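Long-range contacts in hydrogenase maturation factor (Thermoanaerobacter tengcongensis, PDB 3VTH), which probably uses carbamoyl phosphate and ATP to carbamoylate the C-terminal cysteine of HypE during maturation of [NiFe]-hydrogenases: residues Arg5-Ile16 against Leu49-Ile60; Gly190-Glu198 against Asp353-Asp361. All coordinates share one frame; numbering follows the deposited sequence.

Contact 1 of 2, residues Arg5-Ile16 against Leu49-Ile60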
loop_
_atom_site.group_PDB
_atom_site.type_symbol
_atom_site.label_atom_id
_atom_site.label_comp_id
_atom_site.label_asym_id
_atom_site.label_seq_id
_atom_site.Cartn_x
_atom_site.Cartn_y
_atom_site.Cartn_z
ATOM N N ARG A 5 23.983 25.966 47.252
ATOM C CA ARG A 5 22.999 26.421 46.272
ATOM C C ARG A 5 21.591 25.949 46.615
ATOM O O ARG A 5 21.345 24.746 46.745
ATOM C CB ARG A 5 23.368 25.954 44.857
ATOM C CG ARG A 5 22.263 26.227 43.825
ATOM C CD ARG A 5 22.454 25.499 42.512
ATOM N NE ARG A 5 21.151 25.280 41.855
ATOM C CZ ARG A 5 20.534 26.188 41.101
ATOM N NH1 ARG A 5 21.095 27.370 40.881
ATOM N NH2 ARG A 5 19.358 25.920 40.567
ATOM N N VAL A 6 20.673 26.902 46.737
ATOM C CA VAL A 6 19.255 26.609 46.926
ATOM C C VAL A 6 18.626 26.043 45.651
ATOM O O VAL A 6 18.757 26.638 44.576
ATOM C CB VAL A 6 18.473 27.875 47.364
ATOM C CG1 VAL A 6 17.008 27.542 47.631
ATOM C CG2 VAL A 6 19.125 28.512 48.590
ATOM N N PRO A 7 17.934 24.884 45.766
ATOM C CA PRO A 7 17.258 24.316 44.613
ATOM C C PRO A 7 16.123 25.220 44.149
ATOM O O PRO A 7 15.434 25.824 44.977
ATOM C CB PRO A 7 16.702 22.977 45.129
ATOM C CG PRO A 7 17.401 22.714 46.434
ATOM C CD PRO A 7 17.748 24.066 46.981
ATOM N N GLN A 8 15.984 25.352 42.835
ATOM C CA GLN A 8 14.888 26.103 42.252
ATOM C C GLN A 8 14.040 25.129 41.453
ATOM O O GLN A 8 14.455 24.635 40.403
ATOM C CB GLN A 8 15.388 27.241 41.352
ATOM C CG GLN A 8 15.944 28.421 42.088
ATOM C CD GLN A 8 16.496 29.482 41.156
ATOM O OE1 GLN A 8 15.900 29.802 40.123
ATOM N NE2 GLN A 8 17.640 30.024 41.508
ATOM N N ILE A 9 12.851 24.846 41.967
ATOM C CA ILE A 9 12.009 23.825 41.384
ATOM C C ILE A 9 10.955 24.481 40.499
ATOM O O ILE A 9 10.263 25.407 40.918
ATOM C CB ILE A 9 11.393 22.913 42.493
ATOM C CG1 ILE A 9 12.499 22.343 43.417
ATOM C CG2 ILE A 9 10.495 21.816 41.890
ATOM C CD1 ILE A 9 13.531 21.367 42.729
ATOM N N GLN A 10 10.879 24.014 39.257
ATOM C CA GLN A 10 9.880 24.477 38.306
ATOM C C GLN A 10 9.081 23.266 37.834
ATOM O O GLN A 10 9.468 22.125 38.088
ATOM C CB GLN A 10 10.547 25.138 37.098
ATOM C CG GLN A 10 11.089 26.539 37.347
ATOM C CD GLN A 10 11.241 27.303 36.043
ATOM O OE1 GLN A 10 12.328 27.357 35.468
ATOM N NE2 GLN A 10 10.136 27.865 35.548
ATOM N N ALA A 11 7.968 23.520 37.155
ATOM C CA ALA A 11 7.146 22.441 36.628
ATOM C C ALA A 11 6.772 22.695 35.175
ATOM O O ALA A 11 6.505 23.826 34.777
ATOM C CB ALA A 11 5.901 22.251 37.486
ATOM N N ARG A 12 6.770 21.633 34.380
ATOM C CA ARG A 12 6.338 21.721 32.995
ATOM C C ARG A 12 5.340 20.619 32.680
ATOM O O ARG A 12 5.505 19.493 33.115
ATOM C CB ARG A 12 7.530 21.589 32.040
ATOM C CG ARG A 12 8.532 22.717 32.111
ATOM C CD ARG A 12 7.943 24.019 31.632
ATOM N NE ARG A 12 8.947 25.082 31.654
ATOM C CZ ARG A 12 9.228 25.831 32.716
ATOM N NH1 ARG A 12 8.582 25.648 33.866
ATOM N NH2 ARG A 12 10.158 26.772 32.622
ATOM N N GLN A 13 4.298 20.957 31.927
ATOM C CA GLN A 13 3.432 19.936 31.353
ATOM C C GLN A 13 3.816 19.794 29.890
ATOM O O GLN A 13 3.964 20.797 29.190
ATOM C CB GLN A 13 1.970 20.338 31.496
ATOM C CG GLN A 13 0.998 19.431 30.765
ATOM C CD GLN A 13 -0.352 20.099 30.615
ATOM O OE1 GLN A 13 -0.816 20.786 31.527
ATOM N NE2 GLN A 13 -0.981 19.919 29.461
ATOM N N ILE A 14 4.000 18.550 29.448
ATOM C CA ILE A 14 4.452 18.247 28.093
ATOM C C ILE A 14 3.485 17.257 27.425
ATOM O O ILE A 14 3.217 16.185 27.960
ATOM C CB ILE A 14 5.908 17.683 28.085
ATOM C CG1 ILE A 14 6.880 18.665 28.766
ATOM C CG2 ILE A 14 6.378 17.383 26.638
ATOM C CD1 ILE A 14 8.186 18.030 29.264
ATOM N N ASN A 15 2.954 17.634 26.269
ATOM C CA ASN A 15 2.087 16.747 25.485
ATOM C C ASN A 15 2.774 16.426 24.178
ATOM O O ASN A 15 3.293 17.325 23.499
ATOM C CB ASN A 15 0.744 17.417 25.199
ATOM C CG ASN A 15 -0.061 17.634 26.445
ATOM O OD1 ASN A 15 -0.809 16.753 26.873
ATOM N ND2 ASN A 15 0.103 18.792 27.058
ATOM N N ILE A 16 2.798 15.143 23.839
ATOM C CA ILE A 16 3.456 14.695 22.626
ATOM C C ILE A 16 2.419 14.003 21.736
ATOM O O ILE A 16 1.626 13.187 22.219
ATOM C CB ILE A 16 4.633 13.765 22.946
ATOM C CG1 ILE A 16 5.505 14.386 24.064
ATOM C CG2 ILE A 16 5.434 13.415 21.646
ATOM C CD1 ILE A 16 6.814 13.717 24.287
ATOM N N LEU A 49 0.579 11.359 24.394
ATOM C CA LEU A 49 1.356 11.151 25.599
ATOM C C LEU A 49 1.312 12.419 26.433
ATOM O O LEU A 49 1.465 13.523 25.904
ATOM C CB LEU A 49 2.794 10.746 25.250
ATOM C CG LEU A 49 3.679 10.394 26.453
ATOM C CD1 LEU A 49 3.392 8.985 26.960
ATOM C CD2 LEU A 49 5.131 10.562 26.088
ATOM N N TYR A 50 1.043 12.244 27.720
ATOM C CA TYR A 50 0.979 13.330 28.690
ATOM C C TYR A 50 2.078 13.178 29.755
ATOM O O TYR A 50 2.253 12.098 30.361
ATOM C CB TYR A 50 -0.392 13.324 29.353
ATOM C CG TYR A 50 -0.619 14.412 30.379
ATOM C CD1 TYR A 50 -0.084 14.315 31.659
ATOM C CD2 TYR A 50 -1.387 15.528 30.068
ATOM C CE1 TYR A 50 -0.320 15.309 32.615
ATOM C CE2 TYR A 50 -1.614 16.528 31.001
ATOM C CZ TYR A 50 -1.081 16.408 32.271
ATOM O OH TYR A 50 -1.313 17.397 33.186
ATOM N N ILE A 51 2.796 14.270 29.998
ATOM C CA ILE A 51 3.906 14.296 30.959
ATOM C C ILE A 51 3.794 15.525 31.849
ATOM O O ILE A 51 3.483 16.616 31.367
ATOM C CB ILE A 51 5.286 14.356 30.247
ATOM C CG1 ILE A 51 5.496 13.157 29.312
ATOM C CG2 ILE A 51 6.440 14.409 31.269
ATOM C CD1 ILE A 51 6.569 13.401 28.241
ATOM N N GLU A 52 4.039 15.330 33.144
ATOM C CA GLU A 52 4.258 16.423 34.097
ATOM C C GLU A 52 5.615 16.173 34.747
ATOM O O GLU A 52 5.840 15.094 35.313
ATOM C CB GLU A 52 3.187 16.431 35.189
ATOM C CG GLU A 52 1.787 16.819 34.713
ATOM C CD GLU A 52 0.753 16.930 35.843
ATOM O OE1 GLU A 52 1.140 17.043 37.030
ATOM O OE2 GLU A 52 -0.465 16.909 35.531
ATOM N N VAL A 53 6.522 17.142 34.638
ATOM C CA VAL A 53 7.842 17.034 35.284
ATOM C C VAL A 53 8.097 18.252 36.156
ATOM O O VAL A 53 7.717 19.369 35.789
ATOM C CB VAL A 53 9.010 16.853 34.269
ATOM C CG1 VAL A 53 9.042 15.419 33.729
ATOM C CG2 VAL A 53 8.905 17.860 33.111
ATOM N N GLU A 54 8.708 18.010 37.315
ATOM C CA GLU A 54 9.126 19.051 38.249
ATOM C C GLU A 54 10.580 18.812 38.598
ATOM O O GLU A 54 10.958 17.686 38.927
ATOM C CB GLU A 54 8.299 19.013 39.549
ATOM C CG GLU A 54 6.801 18.959 39.302
ATOM C CD GLU A 54 5.956 19.138 40.546
ATOM O OE1 GLU A 54 4.797 19.569 40.368
ATOM O OE2 GLU A 54 6.419 18.847 41.679
ATOM N N GLY A 55 11.381 19.868 38.497
ATOM C CA GLY A 55 12.779 19.861 38.953
ATOM C C GLY A 55 13.495 21.156 38.593
ATOM O O GLY A 55 12.851 22.187 38.359
ATOM N N GLU A 56 14.826 21.105 38.562
ATOM C CA GLU A 56 15.636 22.227 38.107
ATOM C C GLU A 56 15.386 22.472 36.632
ATOM O O GLU A 56 15.218 21.523 35.857
ATOM C CB GLU A 56 17.129 21.970 38.332
ATOM C CG GLU A 56 17.549 21.841 39.790
ATOM C CD GLU A 56 17.607 23.169 40.535
ATOM O OE1 GLU A 56 17.681 23.131 41.778
ATOM O OE2 GLU A 56 17.598 24.254 39.900
ATOM N N GLU A 57 15.362 23.749 36.249
ATOM C CA GLU A 57 15.128 24.147 34.860
ATOM C C GLU A 57 16.115 23.459 33.921
ATOM O O GLU A 57 15.737 23.006 32.844
ATOM C CB GLU A 57 15.251 25.666 34.707
ATOM C CG GLU A 57 14.944 26.171 33.287
ATOM C CD GLU A 57 15.080 27.681 33.155
ATOM O OE1 GLU A 57 14.407 28.259 32.273
ATOM O OE2 GLU A 57 15.854 28.301 33.926
ATOM N N LYS A 58 17.377 23.384 34.337
ATOM C CA LYS A 58 18.420 22.777 33.510
ATOM C C LYS A 58 18.139 21.290 33.248
ATOM O O LYS A 58 18.383 20.788 32.154
ATOM C CB LYS A 58 19.802 22.978 34.146
ATOM C CG LYS A 58 20.315 24.413 34.048
ATOM C CD LYS A 58 21.723 24.564 34.630
ATOM C CE LYS A 58 22.242 25.994 34.479
ATOM N NZ LYS A 58 23.670 26.170 34.901
ATOM N N ASP A 59 17.621 20.598 34.260
ATOM C CA ASP A 59 17.279 19.187 34.127
ATOM C C ASP A 59 16.048 18.970 33.240
ATOM O O ASP A 59 16.019 18.044 32.420
ATOM C CB ASP A 59 17.100 18.556 35.496
ATOM C CG ASP A 59 18.425 18.396 36.242
ATOM O OD1 ASP A 59 19.469 18.162 35.584
ATOM O OD2 ASP A 59 18.416 18.516 37.485
ATOM N N ILE A 60 15.049 19.841 33.380
ATOM C CA ILE A 60 13.877 19.807 32.492
ATOM C C ILE A 60 14.295 20.017 31.035
ATOM O O ILE A 60 13.847 19.287 30.143
ATOM C CB ILE A 60 12.799 20.857 32.885
ATOM C CG1 ILE A 60 12.174 20.514 34.241
ATOM C CG2 ILE A 60 11.711 20.923 31.802
ATOM C CD1 ILE A 60 11.392 21.657 34.889
HETATM O O HOH W 1 15.300 25.773 38.140
#
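Gly55 O takes the N-H of Gln10 almost straight on (2.8 Å to Gln10 N, 174° at the hydrogen), while the CA-H of Ile9 also leans on it. This is one end of the antiparallel pairing of two neighbouring inner strands, 10-17 and 48-55, of the acylphosphatase domain, a ferredoxin-like fold; the same pattern runs along the strands to Ile16 and Leu49. Ile14, Ile16, Leu49, Ile51 and Val53 share the face packed on helix 25-35 and Leu38. There Ile16 CD1 meets both Leu49 CD2 and Ile51 CD1, and Ile14 CD1 lies 3.9 Å from Val53 CG2. Arg12 is bent at chi2 (-66°), and its side chain crosses that of Ile60 at about a right angle, with Arg12 CG 3.7 Å from Ile60 CG2. Its guanidinium turns back so that NH1 donates to Ala11 O (2.9 Å) from well above that carbonyl's plane. The opposite face is more polar: Tyr50, stacked on Tyr43, hands its hydroxyl hydrogen to Glu52 OE2, while Glu52 OE1 binds Lys88 and Tyr90. Where helix 57-69 starts, the bent side chain of N-cap Glu56 reaches back along the incoming loop. Its OE1 accepts from Gln8 N (3.0 Å), and its OE2 forms a salt bridge with Arg5 NH2. Water 1 finishes this corner, giving a hydrogen to Gln8 O at 2.7 Å and accepting one from Glu57 N at 2.8 Å.

Contact 2 of 2, residues Gly190-Glu198 against Asp353-Asp361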
loop_
_atom_site.group_PDB
_atom_site.type_symbol
_atom_site.label_atom_id
_atom_site.label_comp_id
_atom_site.label_asym_id
_atom_site.label_seq_id
_atom_site.Cartn_x
_atom_site.Cartn_y
_atom_site.Cartn_z
ATOM N N GLY A 190 2.172 -16.754 27.337
ATOM C CA GLY A 190 1.906 -16.161 26.035
ATOM C C GLY A 190 1.065 -17.044 25.126
ATOM O O GLY A 190 0.685 -18.146 25.506
ATOM N N PRO A 191 0.758 -16.545 23.920
ATOM C CA PRO A 191 0.097 -17.369 22.909
ATOM C C PRO A 191 0.950 -18.588 22.551
ATOM O O PRO A 191 2.150 -18.603 22.811
ATOM C CB PRO A 191 -0.040 -16.437 21.694
ATOM C CG PRO A 191 0.707 -15.192 22.038
ATOM C CD PRO A 191 1.056 -15.177 23.459
ATOM N N SER A 192 0.319 -19.597 21.959
ATOM C CA SER A 192 1.025 -20.766 21.455
ATOM C C SER A 192 0.568 -21.161 20.039
ATOM O O SER A 192 -0.553 -20.849 19.604
ATOM C CB SER A 192 0.868 -21.933 22.430
ATOM O OG SER A 192 -0.475 -22.054 22.849
ATOM N N LEU A 193 1.467 -21.825 19.325
ATOM C CA LEU A 193 1.164 -22.419 18.032
ATOM C C LEU A 193 0.295 -23.661 18.176
ATOM O O LEU A 193 0.329 -24.363 19.200
ATOM C CB LEU A 193 2.458 -22.803 17.305
ATOM C CG LEU A 193 3.441 -21.657 17.028
ATOM C CD1 LEU A 193 4.799 -22.225 16.583
ATOM C CD2 LEU A 193 2.872 -20.648 16.021
ATOM N N SER A 194 -0.460 -23.937 17.121
ATOM C CA SER A 194 -1.229 -25.159 17.032
ATOM C C SER A 194 -1.117 -25.666 15.593
ATOM O O SER A 194 -1.425 -24.924 14.626
ATOM C CB SER A 194 -2.683 -24.895 17.449
ATOM O OG SER A 194 -3.505 -26.027 17.169
ATOM N N PHE A 195 -0.615 -26.887 15.446
ATOM C CA PHE A 195 -0.480 -27.508 14.132
ATOM C C PHE A 195 -1.647 -28.462 13.891
ATOM O O PHE A 195 -1.963 -29.301 14.731
ATOM C CB PHE A 195 0.856 -28.267 13.999
ATOM C CG PHE A 195 1.041 -28.950 12.654
ATOM C CD1 PHE A 195 1.503 -28.232 11.551
ATOM C CD2 PHE A 195 0.763 -30.302 12.501
ATOM C CE1 PHE A 195 1.675 -28.847 10.316
ATOM C CE2 PHE A 195 0.937 -30.933 11.264
ATOM C CZ PHE A 195 1.395 -30.204 10.174
ATOM N N VAL A 196 -2.276 -28.326 12.729
ATOM C CA VAL A 196 -3.372 -29.204 12.327
ATOM C C VAL A 196 -3.062 -29.754 10.941
ATOM O O VAL A 196 -2.887 -29.009 9.978
ATOM C CB VAL A 196 -4.734 -28.449 12.244
ATOM C CG1 VAL A 196 -5.871 -29.440 11.985
ATOM C CG2 VAL A 196 -4.997 -27.646 13.501
ATOM N N GLY A 197 -2.991 -31.066 10.846
ATOM C CA GLY A 197 -2.763 -31.716 9.573
ATOM C C GLY A 197 -2.898 -33.188 9.837
ATOM O O GLY A 197 -3.884 -33.616 10.452
ATOM N N GLU A 198 -1.909 -33.957 9.384
ATOM C CA GLU A 198 -1.777 -35.339 9.808
ATOM C C GLU A 198 -1.015 -35.336 11.130
ATOM O O GLU A 198 -0.484 -34.286 11.566
ATOM C CB GLU A 198 -1.008 -36.177 8.776
ATOM C CG GLU A 198 -1.540 -36.147 7.344
ATOM C CD GLU A 198 -0.852 -37.191 6.463
ATOM O OE1 GLU A 198 -0.283 -36.816 5.410
ATOM O OE2 GLU A 198 -0.865 -38.386 6.834
ATOM N N ASP A 353 -3.087 -27.988 2.758
ATOM C CA ASP A 353 -2.949 -29.356 3.248
ATOM C C ASP A 353 -2.823 -29.425 4.777
ATOM O O ASP A 353 -3.357 -30.339 5.410
ATOM C CB ASP A 353 -1.751 -30.019 2.575
ATOM C CG ASP A 353 -1.931 -30.122 1.071
ATOM O OD1 ASP A 353 -2.822 -30.881 0.656
ATOM O OD2 ASP A 353 -1.213 -29.437 0.308
ATOM N N VAL A 354 -2.112 -28.461 5.360
ATOM C CA VAL A 354 -1.925 -28.399 6.822
ATOM C C VAL A 354 -1.961 -26.945 7.281
ATOM O O VAL A 354 -1.801 -26.037 6.467
ATOM C CB VAL A 354 -0.596 -29.069 7.275
ATOM C CG1 VAL A 354 -0.518 -30.548 6.798
ATOM C CG2 VAL A 354 0.595 -28.278 6.757
ATOM N N PHE A 355 -2.174 -26.731 8.579
ATOM C CA PHE A 355 -2.364 -25.388 9.117
ATOM C C PHE A 355 -1.451 -25.135 10.305
ATOM O O PHE A 355 -1.277 -26.014 11.155
ATOM C CB PHE A 355 -3.816 -25.202 9.589
ATOM C CG PHE A 355 -4.831 -25.251 8.483
ATOM C CD1 PHE A 355 -5.425 -24.077 8.020
ATOM C CD2 PHE A 355 -5.221 -26.480 7.927
ATOM C CE1 PHE A 355 -6.386 -24.117 6.983
ATOM C CE2 PHE A 355 -6.169 -26.534 6.913
ATOM C CZ PHE A 355 -6.751 -25.358 6.437
ATOM N N LEU A 356 -0.883 -23.925 10.356
ATOM C CA LEU A 356 -0.209 -23.453 11.553
ATOM C C LEU A 356 -1.040 -22.327 12.156
ATOM O O LEU A 356 -0.970 -21.162 11.718
ATOM C CB LEU A 356 1.229 -22.985 11.277
ATOM C CG LEU A 356 2.048 -22.642 12.533
ATOM C CD1 LEU A 356 2.379 -23.897 13.351
ATOM C CD2 LEU A 356 3.329 -21.869 12.184
ATOM N N LEU A 357 -1.831 -22.703 13.154
ATOM C CA LEU A 357 -2.721 -21.800 13.872
ATOM C C LEU A 357 -2.010 -21.161 15.074
ATOM O O LEU A 357 -0.916 -21.575 15.439
ATOM C CB LEU A 357 -3.889 -22.632 14.402
ATOM C CG LEU A 357 -5.191 -22.908 13.642
ATOM C CD1 LEU A 357 -5.116 -22.801 12.110
ATOM C CD2 LEU A 357 -5.783 -24.221 14.084
ATOM N N ASN A 358 -2.641 -20.147 15.680
ATOM C CA ASN A 358 -2.262 -19.709 17.018
ATOM C C ASN A 358 -3.468 -19.105 17.733
ATOM O O ASN A 358 -4.491 -18.819 17.100
ATOM C CB ASN A 358 -1.056 -18.744 16.984
ATOM C CG ASN A 358 -1.402 -17.376 16.439
ATOM O OD1 ASN A 358 -2.245 -16.653 17.001
ATOM N ND2 ASN A 358 -0.722 -16.986 15.359
ATOM N N ASN A 359 -3.364 -18.912 19.045
ATOM C CA ASN A 359 -4.512 -18.434 19.799
ATOM C C ASN A 359 -4.436 -16.956 20.170
ATOM O O ASN A 359 -5.091 -16.542 21.104
ATOM C CB ASN A 359 -4.750 -19.316 21.045
ATOM C CG ASN A 359 -3.557 -19.325 21.987
ATOM O OD1 ASN A 359 -2.467 -18.847 21.646
ATOM N ND2 ASN A 359 -3.758 -19.845 23.181
ATOM N N ARG A 360 -3.650 -16.155 19.445
ATOM C CA ARG A 360 -3.694 -14.696 19.632
ATOM C C ARG A 360 -4.665 -14.108 18.610
ATOM O O ARG A 360 -4.397 -14.145 17.401
ATOM C CB ARG A 360 -2.297 -14.046 19.490
ATOM C CG ARG A 360 -2.285 -12.510 19.758
ATOM C CD ARG A 360 -0.881 -11.875 19.647
ATOM N NE ARG A 360 -0.256 -12.141 18.343
ATOM C CZ ARG A 360 1.057 -12.113 18.117
ATOM N NH1 ARG A 360 1.895 -11.817 19.095
ATOM N NH2 ARG A 360 1.539 -12.375 16.906
ATOM N N ASP A 361 -5.787 -13.574 19.080
ATOM C CA ASP A 361 -6.783 -12.970 18.170
ATOM C C ASP A 361 -6.190 -11.904 17.264
ATOM O O ASP A 361 -5.385 -11.077 17.696
ATOM C CB ASP A 361 -7.947 -12.356 18.938
ATOM C CG ASP A 361 -8.863 -13.400 19.548
ATOM O OD1 ASP A 361 -9.848 -12.984 20.190
ATOM O OD2 ASP A 361 -8.617 -14.630 19.387
HETATM O O HOH W 2 -1.271 -20.250 24.797
#
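With CG tucked between its own backbone N and carbonyl carbon (chi1 60°), Asn359 swings OD1 over to Ser192, whose N-H meets it at 2.9 Å. Phe195 instead has CG anti to the backbone N (chi1 179°), which carries its ring end to Val354, CZ lying 3.7 Å from Val354 CB. Strand 193-196 pairs antiparallel with strand 354-358, adding an edge strand from the second HypF zinc finger to the sheet of the YrdC-like domain. Four backbone bonds join Ser194 to Leu357 and Val196 to Phe355; the shortest runs from Leu357 N to Ser194 O (2.7 Å). Leu193 CD2 faces Leu356 CD2 on the side where Phe195 and Val354 lie, and helix 204-213 covers that side. On the other side Val196 CG2 presses against Leu357 CD2 at 3.6 Å, and helix 341-347 packs on Phe355 and Leu357. At the end of the strand, Asn358 OD1 accepts from Arg360 N (2.9 Å), closing an Asx turn, and Arg360 CB comes up against Pro191 CB. Water 2 takes a hydrogen from Asn359 ND2, gives one to Gly190 O and is also hydrogen-bonded to Ser192 OG. The amide of Asn359 is thus used at both its oxygen and its nitrogen, which probably limits its rotation and ties the loop just after the zinc ligand Cys189 to the loop after strand 354-358.

Contacts 1 and 2 are separate antiparallel pairings in different domains, following one another along the chain; their centres lie 49 Å apart and their nearest atoms about 22 Å. Contact 1 joins inner strands of the acylphosphatase sheet, whereas contact 2 adds an outermost strand to a much larger sheet. Each has a site close to one end. The side chain of Leu49 comes within about 3 Å of that of Asn44 and 4 Å of that of Arg26, the predicted acylphosphatase active residues, and about 6 Å from a bound phosphate. In contact 2, the Pro191 side chain stands about 9 Å from the zinc ion held by Cys164, Cys167, Cys186 and Cys189.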